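Local coordinates for hypothetical protein ybaA (Shigella flexneri, PDB 2OKQ) that is of unknown function but belongs to the DUF1428 family and forms a dimer of subunits built on an antiparallel sheet backed by helices, at residues A[26-37]-A[87-98]. Sequence-based numbering, arbitrary orientation. Where two conformers were deposited one is given.
Sequences KYVDGFVVAVPA and NEEVVFSWIEYP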
loop_
_atom_site.group_PDB
_atom_site.type_symbol
_atom_site.label_atom_id
_atom_site.label_comp_id
_atom_site.label_asym_id
_atom_site.label_seq_id
_atom_site.Cartn_x
_atom_site.Cartn_y
_atom_site.Cartn_z
ATOM N N LYS A 26 8.051 -4.616 10.672
ATOM C CA LYS A 26 7.269 -4.055 11.798
ATOM C C LYS A 26 6.702 -2.672 11.477
ATOM O O LYS A 26 5.833 -2.190 12.196
ATOM C CB LYS A 26 8.123 -3.946 13.066
ATOM C CG LYS A 26 8.559 -5.323 13.566
ATOM C CD LYS A 26 9.298 -5.282 14.904
ATOM C CE LYS A 26 9.296 -6.699 15.525
ATOM N NZ LYS A 26 9.713 -7.740 14.503
ATOM N N TYR A 27 7.228 -2.041 10.436
ATOM C CA TYR A 27 6.855 -0.653 10.096
ATOM C C TYR A 27 6.750 -0.510 8.586
ATOM O O TYR A 27 7.554 -1.080 7.838
ATOM C CB TYR A 27 7.890 0.335 10.629
ATOM C CG TYR A 27 7.378 1.752 10.770
ATOM C CD1 TYR A 27 6.741 2.138 11.945
ATOM C CD2 TYR A 27 7.554 2.697 9.756
ATOM C CE1 TYR A 27 6.280 3.434 12.128
ATOM C CE2 TYR A 27 7.064 4.029 9.917
ATOM C CZ TYR A 27 6.451 4.365 11.128
ATOM O OH TYR A 27 5.963 5.618 11.374
ATOM N N VAL A 28 5.774 0.277 8.140
ATOM C CA VAL A 28 5.516 0.441 6.699
ATOM C C VAL A 28 5.364 1.905 6.357
ATOM O O VAL A 28 4.634 2.589 7.044
ATOM C CB VAL A 28 4.212 -0.290 6.308
ATOM C CG1 VAL A 28 3.819 0.052 4.868
ATOM C CG2 VAL A 28 4.445 -1.803 6.412
ATOM N N ASP A 29 6.024 2.368 5.294
ATOM C CA ASP A 29 5.722 3.686 4.730
ATOM C C ASP A 29 4.773 3.433 3.584
ATOM O O ASP A 29 5.102 2.673 2.686
ATOM C CB ASP A 29 6.988 4.350 4.190
ATOM C CG ASP A 29 7.658 5.245 5.218
ATOM O OD1 ASP A 29 7.167 5.300 6.366
ATOM O OD2 ASP A 29 8.633 5.916 4.849
ATOM N N GLY A 30 3.587 4.021 3.661
ATOM C CA GLY A 30 2.577 3.845 2.596
ATOM C C GLY A 30 2.507 5.069 1.711
ATOM O O GLY A 30 2.657 6.208 2.205
ATOM N N PHE A 31 2.301 4.854 0.405
ATOM C CA PHE A 31 2.236 5.958 -0.567
ATOM C C PHE A 31 1.041 5.676 -1.470
ATOM O O PHE A 31 0.809 4.522 -1.850
ATOM C CB PHE A 31 3.472 6.055 -1.484
ATOM C CG PHE A 31 4.812 6.177 -0.783
ATOM C CD1 PHE A 31 5.501 7.382 -0.781
ATOM C CD2 PHE A 31 5.421 5.064 -0.200
ATOM C CE1 PHE A 31 6.786 7.484 -0.190
ATOM C CE2 PHE A 31 6.683 5.165 0.405
ATOM C CZ PHE A 31 7.355 6.387 0.420
ATOM N N VAL A 32 0.266 6.708 -1.776
ATOM C CA VAL A 32 -0.723 6.635 -2.865
ATOM C C VAL A 32 -0.425 7.825 -3.755
ATOM O O VAL A 32 -0.309 8.952 -3.272
ATOM C CB VAL A 32 -2.173 6.654 -2.381
ATOM C CG1 VAL A 32 -3.157 6.335 -3.559
ATOM C CG2 VAL A 32 -2.390 5.640 -1.259
ATOM N N VAL A 33 -0.339 7.552 -5.058
ATOM C CA VAL A 33 0.179 8.497 -6.032
ATOM C C VAL A 33 -0.792 8.566 -7.221
ATOM O O VAL A 33 -1.365 7.547 -7.602
ATOM C CB VAL A 33 1.564 8.002 -6.545
ATOM C CG1 VAL A 33 2.292 9.087 -7.286
ATOM C CG2 VAL A 33 2.442 7.504 -5.385
ATOM N N ALA A 34 -0.988 9.762 -7.787
ATOM C CA ALA A 34 -1.647 9.880 -9.098
ATOM C C ALA A 34 -0.530 10.023 -10.150
ATOM O O ALA A 34 0.369 10.859 -10.005
ATOM C CB ALA A 34 -2.579 11.079 -9.114
ATOM N N VAL A 35 -0.537 9.164 -11.159
ATOM C CA VAL A 35 0.512 9.161 -12.165
ATOM C C VAL A 35 -0.159 9.240 -13.548
ATOM O O VAL A 35 -1.107 8.507 -13.805
ATOM C CB VAL A 35 1.375 7.864 -12.076
ATOM C CG1 VAL A 35 2.433 7.827 -13.149
ATOM C CG2 VAL A 35 2.030 7.725 -10.690
ATOM N N PRO A 36 0.336 10.130 -14.440
ATOM C CA PRO A 36 -0.199 10.124 -15.802
ATOM C C PRO A 36 -0.085 8.740 -16.439
ATOM O O PRO A 36 0.974 8.104 -16.370
ATOM C CB PRO A 36 0.691 11.144 -16.526
ATOM C CG PRO A 36 1.103 12.088 -15.451
ATOM C CD PRO A 36 1.364 11.175 -14.270
ATOM N N ALA A 37 -1.179 8.278 -17.040
ATOM C CA ALA A 37 -1.256 6.920 -17.599
ATOM C C ALA A 37 -0.232 6.601 -18.684
ATOM O O ALA A 37 0.247 5.462 -18.804
ATOM C CB ALA A 37 -2.669 6.622 -18.081
ATOM N N ASN A 87 -6.391 12.028 -17.036
ATOM C CA ASN A 87 -5.274 11.373 -17.714
ATOM C C ASN A 87 -4.388 10.541 -16.773
ATOM O O ASN A 87 -3.335 10.021 -17.182
ATOM C CB ASN A 87 -4.406 12.451 -18.379
ATOM C CG ASN A 87 -3.746 13.383 -17.359
ATOM O OD1 ASN A 87 -4.414 13.963 -16.500
ATOM N ND2 ASN A 87 -2.430 13.518 -17.449
ATOM N N GLU A 88 -4.801 10.435 -15.518
ATOM C CA GLU A 88 -3.946 9.849 -14.481
ATOM C C GLU A 88 -4.532 8.546 -13.948
ATOM O O GLU A 88 -5.735 8.358 -13.985
ATOM C CB GLU A 88 -3.775 10.825 -13.323
ATOM C CG GLU A 88 -3.100 12.130 -13.682
ATOM C CD GLU A 88 -2.928 13.055 -12.500
ATOM O OE1 GLU A 88 -3.809 13.106 -11.640
ATOM O OE2 GLU A 88 -1.896 13.753 -12.446
ATOM N N GLU A 89 -3.658 7.676 -13.436
ATOM C CA GLU A 89 -4.052 6.422 -12.775
ATOM C C GLU A 89 -3.489 6.434 -11.366
ATOM O O GLU A 89 -2.498 7.114 -11.114
ATOM C CB GLU A 89 -3.444 5.219 -13.494
ATOM C CG GLU A 89 -3.973 4.982 -14.920
ATOM C CD GLU A 89 -5.304 4.259 -14.949
ATOM O OE1 GLU A 89 -5.993 4.171 -13.908
ATOM O OE2 GLU A 89 -5.671 3.778 -16.041
ATOM N N VAL A 90 -4.109 5.668 -10.473
ATOM C CA VAL A 90 -3.686 5.612 -9.063
ATOM C C VAL A 90 -2.651 4.518 -8.873
ATOM O O VAL A 90 -2.806 3.414 -9.393
ATOM C CB VAL A 90 -4.879 5.355 -8.127
ATOM C CG1 VAL A 90 -4.397 5.242 -6.668
ATOM C CG2 VAL A 90 -5.892 6.511 -8.243
ATOM N N VAL A 91 -1.568 4.845 -8.153
ATOM C CA VAL A 91 -0.582 3.848 -7.768
ATOM C C VAL A 91 -0.675 3.668 -6.247
ATOM O O VAL A 91 -0.765 4.647 -5.533
ATOM C CB VAL A 91 0.844 4.288 -8.211
ATOM C CG1 VAL A 91 1.922 3.372 -7.644
ATOM C CG2 VAL A 91 0.934 4.319 -9.709
ATOM N N PHE A 92 -0.650 2.408 -5.793
ATOM C CA PHE A 92 -0.687 2.033 -4.381
ATOM C C PHE A 92 0.664 1.397 -4.146
ATOM O O PHE A 92 1.023 0.444 -4.835
ATOM C CB PHE A 92 -1.810 1.004 -4.129
ATOM C CG PHE A 92 -1.949 0.560 -2.698
ATOM C CD1 PHE A 92 -2.742 1.279 -1.801
ATOM C CD2 PHE A 92 -1.339 -0.617 -2.254
ATOM C CE1 PHE A 92 -2.884 0.853 -0.468
ATOM C CE2 PHE A 92 -1.478 -1.058 -0.920
ATOM C CZ PHE A 92 -2.266 -0.335 -0.027
ATOM N N SER A 93 1.445 1.951 -3.216
ATOM C CA SER A 93 2.817 1.509 -3.002
ATOM C C SER A 93 3.189 1.547 -1.524
ATOM O O SER A 93 2.583 2.294 -0.741
ATOM C CB SER A 93 3.788 2.424 -3.760
ATOM O OG SER A 93 3.548 2.406 -5.157
ATOM N N TRP A 94 4.210 0.772 -1.167
ATOM C CA TRP A 94 4.696 0.797 0.193
ATOM C C TRP A 94 6.128 0.294 0.263
ATOM O O TRP A 94 6.647 -0.345 -0.681
ATOM C CB TRP A 94 3.803 -0.015 1.129
ATOM C CG TRP A 94 3.914 -1.504 0.966
ATOM C CD1 TRP A 94 4.765 -2.335 1.633
ATOM C CD2 TRP A 94 3.126 -2.336 0.104
ATOM N NE1 TRP A 94 4.583 -3.627 1.216
ATOM C CE2 TRP A 94 3.563 -3.658 0.294
ATOM C CE3 TRP A 94 2.082 -2.086 -0.806
ATOM C CZ2 TRP A 94 3.006 -4.754 -0.409
ATOM C CZ3 TRP A 94 1.523 -3.190 -1.513
ATOM C CH2 TRP A 94 1.985 -4.495 -1.297
ATOM N N ILE A 95 6.755 0.618 1.387
ATOM C CA ILE A 95 8.107 0.137 1.681
ATOM C C ILE A 95 8.085 -0.447 3.092
ATOM O O ILE A 95 7.595 0.196 4.027
ATOM C CB ILE A 95 9.117 1.291 1.574
ATOM C CG1 ILE A 95 9.060 1.960 0.191
ATOM C CG2 ILE A 95 10.539 0.776 1.930
ATOM C CD1 ILE A 95 9.927 3.171 0.053
ATOM N N GLU A 96 8.579 -1.675 3.234
ATOM C CA GLU A 96 8.566 -2.392 4.490
ATOM C C GLU A 96 9.891 -2.196 5.201
ATOM O O GLU A 96 10.933 -2.225 4.548
ATOM C CB GLU A 96 8.360 -3.876 4.222
ATOM C CG GLU A 96 6.993 -4.146 3.508
ATOM C CD GLU A 96 6.626 -5.611 3.422
ATOM O OE1 GLU A 96 7.070 -6.419 4.273
ATOM O OE2 GLU A 96 5.853 -5.979 2.490
ATOM N N TYR A 97 9.826 -2.018 6.518
ATOM C CA TYR A 97 11.013 -1.770 7.361
ATOM C C TYR A 97 10.949 -2.636 8.614
ATOM O O TYR A 97 9.849 -2.990 9.077
ATOM C CB TYR A 97 11.049 -0.285 7.788
ATOM C CG TYR A 97 11.396 0.669 6.659
ATOM C CD1 TYR A 97 12.704 0.779 6.196
ATOM C CD2 TYR A 97 10.405 1.458 6.058
ATOM C CE1 TYR A 97 13.040 1.660 5.158
ATOM C CE2 TYR A 97 10.720 2.358 5.035
ATOM C CZ TYR A 97 12.054 2.432 4.583
ATOM O OH TYR A 97 12.391 3.273 3.567
ATOM N N PRO A 98 12.120 -2.960 9.203
ATOM C CA PRO A 98 12.142 -3.751 10.422
ATOM C C PRO A 98 11.702 -2.975 11.664
ATOM O O PRO A 98 11.390 -3.588 12.663
ATOM C CB PRO A 98 13.617 -4.187 10.533
ATOM C CG PRO A 98 14.383 -3.109 9.855
ATOM C CD PRO A 98 13.478 -2.601 8.742
HETATM O O HOH W 1 11.913 -6.483 12.786
HETATM O O HOH W 2 10.462 5.165 2.954
HETATM O O HOH W 3 0.717 13.153 -11.304
#
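Phe-31 presents a ring edge to Ser-93 O and Trp-94 CA, while its CE2 meets Ile-95 CD1 obliquely at 3.8 Å. On the same sheet face, the Tyr-97 ring edge lies near Tyr-27 O, its plane 76° from the Asp-29 carboxylate. A water in that ring plane bridges Tyr-97 OH to Asp-29 OD2; in this buried acid OD1 forms a salt bridge with Arg-103, and OD2 hydrogen-bonds Tyr-132 OH and Asn-107 ND2. Across the other face, Val-28 CG1 touches Trp-94 CB at 3.7 Å, and Gly-30 sets only its CA against that CB. Trp-94 CG sits between its backbone N and carbonyl carbon (chi1 73°); the indole leads away from strand 27-36, stacks on Trp-94 of the second subunit, and donates from NE1 to the anti lone pair of Glu-96 OE2, which also salt-bridges Arg-61 of its own chain and of the second subunit. Beta-branched Val-32 suits the extended backbone, with CG2 oblique to the Phe-92 ring, which meets Phe-92 of the second subunit. Lys-26 N and Tyr-27 N both donate to Tyr-97 O, a classic beta bulge. One face thus packs against helices 40-56 and 100-111; on the other, Val-28, aromatic Phe-92 and Trp-94, and charged Glu-96 meet the second subunit.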